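Local atomic coordinates of heme oxygenase 1 (Synechocystis sp., PDB entry 1WE1), a protein that binds heme b and, as in other members of its family, opens the porphyrin ring to yield biliverdin IXalpha, carbon monoxide and ferrous iron. Residues Lys27-Gly32 against Lys140-Ala145; Leu66-Phe71 against Asn176-Asp181; Leu74-Ser79 against Tyr156-Ile161; Leu120-Tyr125 against Glu186-Glu191. All coordinates share one frame; numbering follows the deposited sequence.

Overall arrangement
Followed from the N terminus, the chain opens four long loops before closing any. Interaction 1 closes the first, bringing the end of helix 24-30 against the C-terminal part of helix 120-146. Interaction 3 closes next, between the approach to helix 77-88 and the loop before helix 164-176; it falls wholly within the span of interaction 2, which joins the linkers 66-71 and 176-181. Interaction 4 closes last and crosses the other three, pairing the start of helix 120-146 with helix 182-205. Interaction 1 also crosses 2 and 3. Interactions 2 and 4 touch through I69 on V121 and I180 on I188, whereas the centres of 1 and 2 lie about 35 Å apart.

Interaction 1: Lys27-Gly32 against Lys140-Ala145; sequences KCFLKG and KIAQNA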
# COMPACT_ATOMS: atom_id res chain seq x y z
N LYS A 27 -13.51 0.99 8.06
CA LYS A 27 -14.15 1.42 9.30
C LYS A 27 -14.11 0.30 10.33
O LYS A 27 -13.79 0.53 11.50
CB LYS A 27 -15.60 1.81 9.04
CG LYS A 27 -15.78 3.19 8.49
CD LYS A 27 -17.26 3.55 8.42
CE LYS A 27 -17.44 4.98 7.97
NZ LYS A 27 -18.87 5.31 7.77
N CYS A 28 -14.45 -0.91 9.90
CA CYS A 28 -14.45 -2.05 10.79
C CYS A 28 -13.04 -2.34 11.29
O CYS A 28 -12.84 -2.63 12.47
CB CYS A 28 -15.03 -3.29 10.09
SG CYS A 28 -16.81 -3.19 9.73
N PHE A 29 -12.07 -2.25 10.39
CA PHE A 29 -10.66 -2.48 10.74
C PHE A 29 -10.22 -1.53 11.85
O PHE A 29 -9.58 -1.93 12.82
CB PHE A 29 -9.78 -2.24 9.51
CG PHE A 29 -8.33 -2.50 9.74
CD1 PHE A 29 -7.76 -3.70 9.34
CD2 PHE A 29 -7.53 -1.55 10.36
CE1 PHE A 29 -6.41 -3.95 9.56
CE2 PHE A 29 -6.19 -1.79 10.59
CZ PHE A 29 -5.63 -2.99 10.18
N LEU A 30 -10.55 -0.26 11.69
CA LEU A 30 -10.18 0.75 12.66
C LEU A 30 -10.79 0.47 14.02
O LEU A 30 -10.10 0.56 15.03
CB LEU A 30 -10.59 2.13 12.14
CG LEU A 30 -9.44 3.00 11.59
CD1 LEU A 30 -8.21 2.17 11.30
CD2 LEU A 30 -9.92 3.73 10.34
N LYS A 31 -12.07 0.12 14.04
CA LYS A 31 -12.75 -0.18 15.30
C LYS A 31 -12.30 -1.54 15.86
O LYS A 31 -12.95 -2.10 16.75
CB LYS A 31 -14.27 -0.18 15.13
CG LYS A 31 -14.92 1.20 15.09
CD LYS A 31 -16.37 1.13 15.54
CE LYS A 31 -17.02 2.50 15.70
NZ LYS A 31 -17.32 3.13 14.39
N GLY A 32 -11.21 -2.06 15.32
CA GLY A 32 -10.67 -3.32 15.80
C GLY A 32 -11.25 -4.61 15.29
O GLY A 32 -10.81 -5.68 15.70
N LYS A 140 -0.47 -1.91 15.27
CA LYS A 140 -1.06 -2.22 16.56
C LYS A 140 -2.51 -2.68 16.41
O LYS A 140 -2.91 -3.70 16.97
CB LYS A 140 -0.97 -1.03 17.53
CG LYS A 140 -1.51 -1.37 18.93
CD LYS A 140 -1.31 -0.27 19.97
CE LYS A 140 0.15 -0.14 20.37
NZ LYS A 140 0.34 0.86 21.46
N ILE A 141 -3.30 -1.93 15.64
CA ILE A 141 -4.69 -2.31 15.44
C ILE A 141 -4.81 -3.75 14.92
O ILE A 141 -5.69 -4.48 15.33
CB ILE A 141 -5.40 -1.36 14.45
CG1 ILE A 141 -5.62 -0.00 15.12
CG2 ILE A 141 -6.72 -1.98 13.99
CD1 ILE A 141 -6.27 1.03 14.24
N ALA A 142 -3.93 -4.13 14.00
CA ALA A 142 -3.93 -5.46 13.43
C ALA A 142 -3.55 -6.46 14.52
O ALA A 142 -4.28 -7.42 14.79
CB ALA A 142 -2.94 -5.53 12.29
N GLN A 143 -2.39 -6.22 15.14
CA GLN A 143 -1.88 -7.06 16.22
C GLN A 143 -2.90 -7.28 17.34
O GLN A 143 -2.99 -8.36 17.91
CB GLN A 143 -0.62 -6.43 16.82
CG GLN A 143 0.65 -6.69 16.04
CD GLN A 143 1.86 -5.95 16.62
OE1 GLN A 143 3.02 -6.26 16.31
NE2 GLN A 143 1.59 -4.95 17.47
N ASN A 144 -3.68 -6.24 17.66
CA ASN A 144 -4.67 -6.37 18.72
C ASN A 144 -5.93 -7.12 18.27
O ASN A 144 -6.43 -7.98 18.99
CB ASN A 144 -5.06 -4.99 19.27
CG ASN A 144 -4.04 -4.46 20.28
OD1 ASN A 144 -3.47 -5.22 21.07
ND2 ASN A 144 -3.84 -3.14 20.28
N ALA A 145 -6.41 -6.79 17.08
CA ALA A 145 -7.62 -7.40 16.56
C ALA A 145 -7.48 -8.85 16.10
O ALA A 145 -8.48 -9.52 15.87
CB ALA A 145 -8.15 -6.55 15.43
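I141 projects from segment 140-145 of helix 120-146 toward F29 and L30, and its branches divide the work between them. At the root, CB of I141 stands 4.0 Å from CE2 of the F29 ring. The CG2 methyl goes further in and meets the same CE2 at 3.4 Å. It also lies against the F29 carbonyl oxygen, so I141 CG2 is lodged between the ring and the carbonyl of F29. CG1 takes the other direction, anti to the carbonyl carbon (chi1 -71°), and carries the tip to L30, where CD1 of I141 meets CD1 of L30 at 3.7 Å. The backbone oxygen of L30 is almost as near to this tip.

The surface that receives I141 is the capped C-terminal end of a helix. Helix 24-30 stops in a Schellman motif whose C-prime residue is G32, with a positive phi of 83°, and the chain turns away beside A145. Before that turn, F29 holds its CG anti to the backbone N (chi1 -178°), which lays the ring across the gap to helix 120-146. Its CZ comes within 4.3 Å of CB of A142. The ring also rests on V34, which A145 touches too. L30 CD1 sits in plane at the edge of the F29 ring, and the L30 side chain touches the heme, whose pocket it helps to line.

Interaction 2: Leu66-Phe71 against Asn176-Asp181; sequences LSHIYF and NDLPID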
# COMPACT_ATOMS: atom_id res chain seq x y z
N LEU A 66 12.87 9.16 -11.86
CA LEU A 66 12.71 8.11 -10.84
C LEU A 66 13.92 7.85 -9.93
O LEU A 66 13.75 7.48 -8.76
CB LEU A 66 12.27 6.80 -11.51
CG LEU A 66 10.78 6.58 -11.81
CD1 LEU A 66 9.94 7.76 -11.33
CD2 LEU A 66 10.59 6.36 -13.29
N SER A 67 15.13 8.04 -10.45
CA SER A 67 16.35 7.82 -9.68
C SER A 67 16.37 8.63 -8.39
O SER A 67 17.09 8.29 -7.45
CB SER A 67 17.58 8.20 -10.51
OG SER A 67 17.64 9.61 -10.72
N HIS A 68 15.58 9.70 -8.36
CA HIS A 68 15.49 10.58 -7.21
C HIS A 68 14.65 9.98 -6.08
O HIS A 68 14.89 10.26 -4.91
CB HIS A 68 14.88 11.93 -7.62
CG HIS A 68 15.78 12.78 -8.47
ND1 HIS A 68 16.39 12.31 -9.62
CD2 HIS A 68 16.16 14.07 -8.36
CE1 HIS A 68 17.10 13.28 -10.17
NE2 HIS A 68 16.97 14.36 -9.42
N ILE A 69 13.67 9.16 -6.43
CA ILE A 69 12.82 8.55 -5.43
C ILE A 69 13.06 7.04 -5.35
O ILE A 69 12.19 6.27 -4.94
CB ILE A 69 11.33 8.82 -5.72
CG1 ILE A 69 10.92 8.19 -7.04
CG2 ILE A 69 11.09 10.31 -5.78
CD1 ILE A 69 9.42 8.27 -7.33
N TYR A 70 14.26 6.63 -5.76
CA TYR A 70 14.62 5.23 -5.74
C TYR A 70 15.32 4.88 -4.43
O TYR A 70 16.54 5.05 -4.30
CB TYR A 70 15.53 4.90 -6.92
CG TYR A 70 15.96 3.46 -6.95
CD1 TYR A 70 15.05 2.44 -7.27
CD2 TYR A 70 17.27 3.09 -6.63
CE1 TYR A 70 15.44 1.10 -7.27
CE2 TYR A 70 17.66 1.75 -6.62
CZ TYR A 70 16.74 0.76 -6.94
OH TYR A 70 17.13 -0.56 -6.91
N PHE A 71 14.54 4.40 -3.47
CA PHE A 71 15.04 4.02 -2.15
C PHE A 71 14.72 2.55 -1.88
O PHE A 71 13.73 2.24 -1.21
CB PHE A 71 14.38 4.88 -1.07
CG PHE A 71 14.63 6.35 -1.22
CD1 PHE A 71 15.86 6.90 -0.86
CD2 PHE A 71 13.63 7.19 -1.70
CE1 PHE A 71 16.08 8.27 -0.98
CE2 PHE A 71 13.85 8.56 -1.82
CZ PHE A 71 15.07 9.10 -1.46
N ASN A 176 10.56 17.13 -3.89
CA ASN A 176 10.65 18.57 -4.11
C ASN A 176 11.85 19.01 -4.96
O ASN A 176 11.95 20.18 -5.34
CB ASN A 176 10.69 19.30 -2.77
CG ASN A 176 9.40 19.16 -2.00
OD1 ASN A 176 8.32 19.53 -2.49
ND2 ASN A 176 9.48 18.63 -0.79
N ASP A 177 12.74 18.07 -5.26
CA ASP A 177 13.91 18.37 -6.08
C ASP A 177 13.81 17.61 -7.40
O ASP A 177 14.83 17.35 -8.05
CB ASP A 177 15.21 17.98 -5.37
CG ASP A 177 15.38 18.67 -4.02
OD1 ASP A 177 14.96 19.84 -3.89
OD2 ASP A 177 15.94 18.03 -3.10
N LEU A 178 12.59 17.28 -7.80
CA LEU A 178 12.36 16.54 -9.04
C LEU A 178 12.33 17.45 -10.27
O LEU A 178 11.64 18.47 -10.28
CB LEU A 178 11.05 15.76 -8.96
CG LEU A 178 11.14 14.25 -8.70
CD1 LEU A 178 12.16 13.94 -7.62
CD2 LEU A 178 9.76 13.73 -8.31
N PRO A 179 13.09 17.08 -11.31
CA PRO A 179 13.17 17.83 -12.57
C PRO A 179 11.91 17.72 -13.43
O PRO A 179 11.94 17.15 -14.52
CB PRO A 179 14.39 17.21 -13.25
CG PRO A 179 14.35 15.79 -12.78
CD PRO A 179 14.02 15.94 -11.32
N ILE A 180 10.81 18.28 -12.95
CA ILE A 180 9.55 18.22 -13.70
C ILE A 180 8.85 19.57 -13.76
O ILE A 180 9.08 20.43 -12.90
CB ILE A 180 8.57 17.19 -13.07
CG1 ILE A 180 8.14 17.66 -11.68
CG2 ILE A 180 9.23 15.82 -13.00
CD1 ILE A 180 7.04 16.82 -11.06
N ASP A 181 8.00 19.76 -14.76
CA ASP A 181 7.26 21.00 -14.91
C ASP A 181 5.87 20.88 -14.29
O ASP A 181 5.23 19.83 -14.37
CB ASP A 181 7.14 21.41 -16.39
CG ASP A 181 6.33 20.41 -17.22
OD1 ASP A 181 5.20 20.06 -16.80
OD2 ASP A 181 6.80 20.00 -18.30
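S67 OG is gripped twice, by ND1 of H68, the residue that reaches across to L178 and P179, and by the carbonyl oxygen of H63. The bond from H68 ND1 to S67 OG is 3.2 Å long and bent, with an angle of 140° at the hydrogen. The hydroxyl lies somewhat out of the imidazole plane, yet the bond should limit rotation of the ring. With CG anti to its carbonyl carbon (chi1 -70°), H68 then extends tip to tip toward P179. The proline CD sits over one face of the imidazole, 4.1 Å from the ring centroid, a CH-pi contact offset toward the NE2 side of the rim.

Two linkers meet here: a short 3-10 turn, 66-68, in the connection between helices 36-59 and 77-88, and the link from helix 164-176 to helix 182-205. P179 is the centre of an inverse gamma turn, closed by I180 N bonding to L178 O at 2.8 Å. D181 follows as N-cap of helix 182-205, its OD1 accepting from T184 N.

Toward the root of H68 the contact is apolar. L178 and H68 run alongside each other with opposite headings, bringing CD1 of L178 to 3.4 Å from CB of H68. The same methyl is 4.2 Å from CG2 of I69. I69 turns its CD1 to V121 and S124 of helix 120-146, while L178 leans on L5.

Interaction 3: Leu74-Ser79 against Tyr156-Ile161; sequences LNRKQS and YEFADI
R76 lies flat on F158 in a cation-pi stack, joining the approach to helix 77-88 to the type I turn F158-I161 that leads toward helix 164-176 of this all-helical fold. This is the tight part. R76 CZ is 4.0 Å from the F158 centroid, and the two planes are only about 10° apart. The arginine chain, bent at chi2 and chi3, curls back so that NE also reaches L74 O at 2.8 Å. R76 NH1 makes a nearly straight bond to E157 O (3.0 Å, 173°). That oxygen lies in the guanidinium plane, although NH1 stands well above the carbonyl plane. NH1 also bonds to F155 O. On the face opposite the ring lies S79 OG, above the rim of the guanidinium. L74 fills in beside the stack, its CD2 3.8 Å from F158 CE2 and equally near to I161 CD1.

The other flank, beside the exposed A159 and D160, is looser and hydrated. The carboxylate of D160 comes no closer than 5.6 Å, OD1 to R76 NH2. A water instead bridges the segments: it accepts from R76 NH2 and A159 N, and donates to E157 O at 2.7 Å.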
# COMPACT_ATOMS: atom_id res chain seq x y z
N LEU A 74 12.82 0.93 0.95
CA LEU A 74 11.38 0.93 1.12
C LEU A 74 10.76 -0.40 0.70
O LEU A 74 9.73 -0.80 1.24
CB LEU A 74 10.74 2.06 0.31
CG LEU A 74 11.06 3.49 0.78
CD1 LEU A 74 10.43 4.51 -0.18
CD2 LEU A 74 10.55 3.69 2.20
N ASN A 75 11.40 -1.09 -0.25
CA ASN A 75 10.88 -2.37 -0.75
C ASN A 75 10.10 -3.25 0.26
O ASN A 75 10.63 -3.68 1.28
CB ASN A 75 12.02 -3.18 -1.40
CG ASN A 75 12.50 -2.56 -2.72
OD1 ASN A 75 13.36 -3.11 -3.41
ND2 ASN A 75 11.95 -1.40 -3.06
N ARG A 76 8.84 -3.49 -0.06
CA ARG A 76 7.95 -4.28 0.79
C ARG A 76 7.74 -5.73 0.31
O ARG A 76 7.23 -6.55 1.06
CB ARG A 76 6.57 -3.60 0.88
CG ARG A 76 6.52 -2.21 1.53
CD ARG A 76 6.95 -2.21 3.00
NE ARG A 76 8.38 -2.45 3.13
CZ ARG A 76 9.00 -2.77 4.27
NH1 ARG A 76 8.30 -2.90 5.39
NH2 ARG A 76 10.31 -2.97 4.28
N LYS A 77 8.14 -6.05 -0.92
CA LYS A 77 7.89 -7.40 -1.41
C LYS A 77 8.27 -8.54 -0.46
O LYS A 77 7.42 -9.37 -0.10
CB LYS A 77 8.57 -7.63 -2.76
CG LYS A 77 8.13 -8.93 -3.39
CD LYS A 77 9.01 -9.30 -4.56
CE LYS A 77 8.57 -10.63 -5.16
NZ LYS A 77 9.48 -10.99 -6.29
N GLN A 78 9.53 -8.59 -0.05
CA GLN A 78 10.02 -9.63 0.85
C GLN A 78 9.27 -9.70 2.19
O GLN A 78 8.88 -10.78 2.63
CB GLN A 78 11.52 -9.44 1.12
CG GLN A 78 12.42 -9.57 -0.11
CD GLN A 78 12.08 -8.57 -1.21
OE1 GLN A 78 11.70 -7.41 -0.95
NE2 GLN A 78 12.23 -9.00 -2.47
N SER A 79 9.07 -8.55 2.83
CA SER A 79 8.37 -8.53 4.11
C SER A 79 6.95 -9.06 3.93
O SER A 79 6.41 -9.72 4.82
CB SER A 79 8.33 -7.10 4.69
OG SER A 79 7.35 -6.29 4.05
N TYR A 156 4.52 -3.69 8.11
CA TYR A 156 4.52 -2.37 8.73
C TYR A 156 5.89 -2.02 9.35
O TYR A 156 6.09 -0.93 9.89
CB TYR A 156 3.42 -2.34 9.81
CG TYR A 156 2.04 -2.70 9.29
CD1 TYR A 156 1.30 -1.79 8.53
CD2 TYR A 156 1.48 -3.95 9.56
CE1 TYR A 156 0.04 -2.12 8.04
CE2 TYR A 156 0.21 -4.29 9.08
CZ TYR A 156 -0.50 -3.38 8.31
OH TYR A 156 -1.74 -3.71 7.81
N GLU A 157 6.83 -2.95 9.27
CA GLU A 157 8.15 -2.75 9.85
C GLU A 157 9.24 -2.51 8.81
O GLU A 157 9.60 -3.41 8.05
CB GLU A 157 8.53 -3.96 10.71
CG GLU A 157 7.54 -4.29 11.81
CD GLU A 157 7.63 -5.75 12.26
OE1 GLU A 157 6.84 -6.15 13.15
OE2 GLU A 157 8.50 -6.49 11.73
N PHE A 158 9.78 -1.30 8.80
CA PHE A 158 10.86 -0.97 7.88
C PHE A 158 12.16 -1.23 8.65
O PHE A 158 12.61 -0.43 9.46
CB PHE A 158 10.78 0.49 7.42
CG PHE A 158 9.64 0.77 6.47
CD1 PHE A 158 8.35 0.98 6.95
CD2 PHE A 158 9.85 0.76 5.10
CE1 PHE A 158 7.29 1.17 6.07
CE2 PHE A 158 8.80 0.95 4.21
CZ PHE A 158 7.51 1.16 4.70
N ALA A 159 12.73 -2.40 8.39
CA ALA A 159 13.95 -2.83 9.06
C ALA A 159 15.16 -1.98 8.70
O ALA A 159 15.92 -1.56 9.58
CB ALA A 159 14.22 -4.30 8.73
N ASP A 160 15.33 -1.73 7.41
CA ASP A 160 16.48 -0.98 6.93
C ASP A 160 16.34 0.53 6.99
O ASP A 160 16.98 1.24 6.22
CB ASP A 160 16.79 -1.44 5.51
CG ASP A 160 16.80 -2.95 5.39
OD1 ASP A 160 15.73 -3.57 5.62
OD2 ASP A 160 17.86 -3.52 5.07
N ILE A 161 15.51 1.00 7.90
CA ILE A 161 15.31 2.43 8.10
C ILE A 161 15.27 2.72 9.60
O ILE A 161 14.26 2.48 10.28
CB ILE A 161 14.00 2.92 7.46
CG1 ILE A 161 14.04 2.71 5.95
CG2 ILE A 161 13.79 4.39 7.79
CD1 ILE A 161 12.80 3.18 5.22
O HOH W 1 11.37 -4.45 6.35

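Interaction 4: Leu120-Tyr125 against Glu186-Glu191; sequences LVAHSY and ERIVDE. With HEM (protoporphyrin IX containing Fe), chain H.
A122 and I188 mark the crossing, their CA atoms 5.3 Å apart where two helices run in broadly the same direction. The axes of segments 120-125 and 186-191 approach to 8.1 Å and cross at -44°. Such closeness suits the small A122: its CB lies against the carbonyl oxygen of I188 and meets E191 CB at 3.6 Å.

To one side, V121 and I188 pack at about a right angle. V121 CG1 occupies the crowded position between its backbone N and carbonyl carbon (chi1 54°), where it presses on I188 CD1 at 3.2 Å, a tight apolar contact. To the other side, H123 NE2 donates to E191 OE1 over 3.2 Å. The bond is bent to 139° and arrives on the anti side of the carboxylate, with the ring and carboxylate planes far from coplanar. The same OE1 also forms a salt bridge with R108 of helix 100-115, so this buried carboxylate oxygen has two partners and probably remains ionised.

Two residues beyond H123, Y125 reaches the heme. Its OH donates to propionate oxygen O1A at 2.7 Å, and the heme methyl CMA lies over one face of its ring. R10, K168 and R172 also hydrogen-bond the heme. With H17 as axial ligand and a water 1.8 Å from the iron, this is the heme site of a helical heme oxygenase.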
# COMPACT_ATOMS: atom_id res chain seq x y z
N LEU A 120 5.00 6.93 -12.02
CA LEU A 120 5.40 5.95 -11.02
C LEU A 120 5.67 6.63 -9.67
O LEU A 120 5.67 5.97 -8.63
CB LEU A 120 6.65 5.23 -11.49
CG LEU A 120 6.58 3.74 -11.87
CD1 LEU A 120 5.24 3.37 -12.46
CD2 LEU A 120 7.71 3.45 -12.84
N VAL A 121 5.92 7.93 -9.69
CA VAL A 121 6.17 8.63 -8.44
C VAL A 121 4.86 8.77 -7.68
O VAL A 121 4.85 8.92 -6.46
CB VAL A 121 6.78 10.03 -8.67
CG1 VAL A 121 5.93 10.83 -9.62
CG2 VAL A 121 6.91 10.77 -7.33
N ALA A 122 3.74 8.72 -8.39
CA ALA A 122 2.43 8.83 -7.76
C ALA A 122 2.15 7.54 -7.00
O ALA A 122 1.57 7.55 -5.92
CB ALA A 122 1.37 9.06 -8.80
N HIS A 123 2.57 6.43 -7.60
CA HIS A 123 2.40 5.11 -7.02
C HIS A 123 3.33 4.89 -5.84
O HIS A 123 2.92 4.33 -4.82
CB HIS A 123 2.60 4.05 -8.10
CG HIS A 123 1.40 3.88 -8.97
ND1 HIS A 123 0.20 3.39 -8.49
CD2 HIS A 123 1.18 4.20 -10.27
CE1 HIS A 123 -0.70 3.43 -9.45
NE2 HIS A 123 -0.14 3.92 -10.54
N SER A 124 4.58 5.32 -5.99
CA SER A 124 5.56 5.21 -4.92
C SER A 124 5.03 6.06 -3.76
O SER A 124 5.08 5.65 -2.59
CB SER A 124 6.92 5.75 -5.38
OG SER A 124 7.80 5.98 -4.29
N TYR A 125 4.52 7.24 -4.08
CA TYR A 125 4.01 8.13 -3.07
C TYR A 125 2.85 7.47 -2.35
O TYR A 125 2.90 7.27 -1.14
CB TYR A 125 3.56 9.48 -3.67
CG TYR A 125 2.74 10.33 -2.72
CD1 TYR A 125 3.32 10.94 -1.60
CD2 TYR A 125 1.36 10.47 -2.91
CE1 TYR A 125 2.54 11.65 -0.68
CE2 TYR A 125 0.58 11.18 -2.00
CZ TYR A 125 1.17 11.76 -0.89
OH TYR A 125 0.38 12.42 0.01
N GLU A 186 1.14 17.84 -12.15
CA GLU A 186 -0.29 17.76 -11.93
C GLU A 186 -0.86 16.43 -12.44
O GLU A 186 -1.89 15.97 -11.96
CB GLU A 186 -0.99 18.96 -12.58
CG GLU A 186 -0.71 20.27 -11.83
CD GLU A 186 -1.43 21.48 -12.40
OE1 GLU A 186 -1.45 22.53 -11.71
OE2 GLU A 186 -1.97 21.40 -13.52
N ARG A 187 -0.17 15.82 -13.40
CA ARG A 187 -0.60 14.53 -13.94
C ARG A 187 -0.29 13.44 -12.90
O ARG A 187 -0.91 12.38 -12.86
CB ARG A 187 0.14 14.20 -15.24
CG ARG A 187 -0.40 14.86 -16.49
CD ARG A 187 0.22 14.24 -17.75
NE ARG A 187 1.68 14.35 -17.74
CZ ARG A 187 2.52 13.31 -17.76
NH1 ARG A 187 2.05 12.06 -17.79
NH2 ARG A 187 3.83 13.52 -17.73
N ILE A 188 0.72 13.74 -12.08
CA ILE A 188 1.19 12.87 -11.01
C ILE A 188 0.16 12.91 -9.89
O ILE A 188 -0.22 11.87 -9.34
CB ILE A 188 2.56 13.35 -10.48
CG1 ILE A 188 3.61 13.20 -11.59
CG2 ILE A 188 2.95 12.59 -9.22
CD1 ILE A 188 5.03 13.49 -11.16
N VAL A 189 -0.28 14.11 -9.54
CA VAL A 189 -1.27 14.25 -8.49
C VAL A 189 -2.54 13.49 -8.91
O VAL A 189 -3.12 12.73 -8.13
CB VAL A 189 -1.60 15.72 -8.24
CG1 VAL A 189 -2.78 15.85 -7.28
CG2 VAL A 189 -0.39 16.41 -7.65
N ASP A 190 -2.97 13.68 -10.15
CA ASP A 190 -4.16 12.98 -10.60
C ASP A 190 -3.97 11.47 -10.53
O ASP A 190 -4.89 10.75 -10.15
CB ASP A 190 -4.53 13.42 -12.01
CG ASP A 190 -5.20 14.79 -12.03
OD1 ASP A 190 -5.38 15.35 -13.13
OD2 ASP A 190 -5.54 15.29 -10.93
N GLU A 191 -2.78 10.99 -10.88
CA GLU A 191 -2.50 9.56 -10.85
C GLU A 191 -2.57 9.03 -9.40
O GLU A 191 -3.01 7.91 -9.16
CB GLU A 191 -1.12 9.28 -11.45
CG GLU A 191 -0.77 7.79 -11.58
CD GLU A 191 -1.65 7.05 -12.57
OE1 GLU A 191 -1.49 5.82 -12.71
OE2 GLU A 191 -2.50 7.69 -13.21
CHA HEM H . -0.75 9.65 5.60
CHB HEM H . -1.67 6.61 1.95
CHC HEM H . -5.34 4.83 4.58
CHD HEM H . -3.35 6.73 8.51
C1A HEM H . -0.74 9.10 4.31
C2A HEM H . 0.03 9.56 3.17
C3A HEM H . -0.26 8.74 2.12
C4A HEM H . -1.18 7.71 2.66
CMA HEM H . 0.23 8.79 0.71
CAA HEM H . 1.03 10.71 3.18
CBA HEM H . 0.41 12.13 3.16
CGA HEM H . 1.36 13.19 3.15
O1A HEM H . 1.57 13.75 2.00
O2A HEM H . 1.97 13.57 4.16
C1B HEM H . -2.80 5.87 2.33
C2B HEM H . -3.52 4.95 1.46
C3B HEM H . -4.52 4.40 2.21
C4B HEM H . -4.44 5.05 3.52
CMB HEM H . -3.17 4.68 0.02
CAB HEM H . -5.50 3.30 1.85
CBB HEM H . -6.48 3.66 0.72
C1C HEM H . -5.08 5.11 5.90
C2C HEM H . -5.79 4.56 7.05
C3C HEM H . -5.38 5.29 8.10
C4C HEM H . -4.22 6.04 7.68
CMC HEM H . -6.78 3.42 6.98
CAC HEM H . -6.01 5.34 9.50
CBC HEM H . -5.39 4.27 10.43
C1D HEM H . -2.42 7.72 8.08
C2D HEM H . -1.68 8.60 8.97
C3D HEM H . -0.92 9.38 8.16
C4D HEM H . -1.25 9.01 6.76
CMD HEM H . -1.83 8.56 10.46
CAD HEM H . 0.08 10.46 8.52
CBD HEM H . -0.56 11.92 8.48
CGD HEM H . 0.41 12.95 8.53
O1D HEM H . 1.49 12.85 7.83
O2D HEM H . 0.23 13.97 9.25
NA HEM H . -1.49 7.99 3.97
NB HEM H . -3.36 5.91 3.59
NC HEM H . -4.07 5.99 6.32
ND HEM H . -2.10 7.97 6.74
FE HEM H . -2.76 6.99 5.16
O HOH W 2 -1.44 5.79 5.42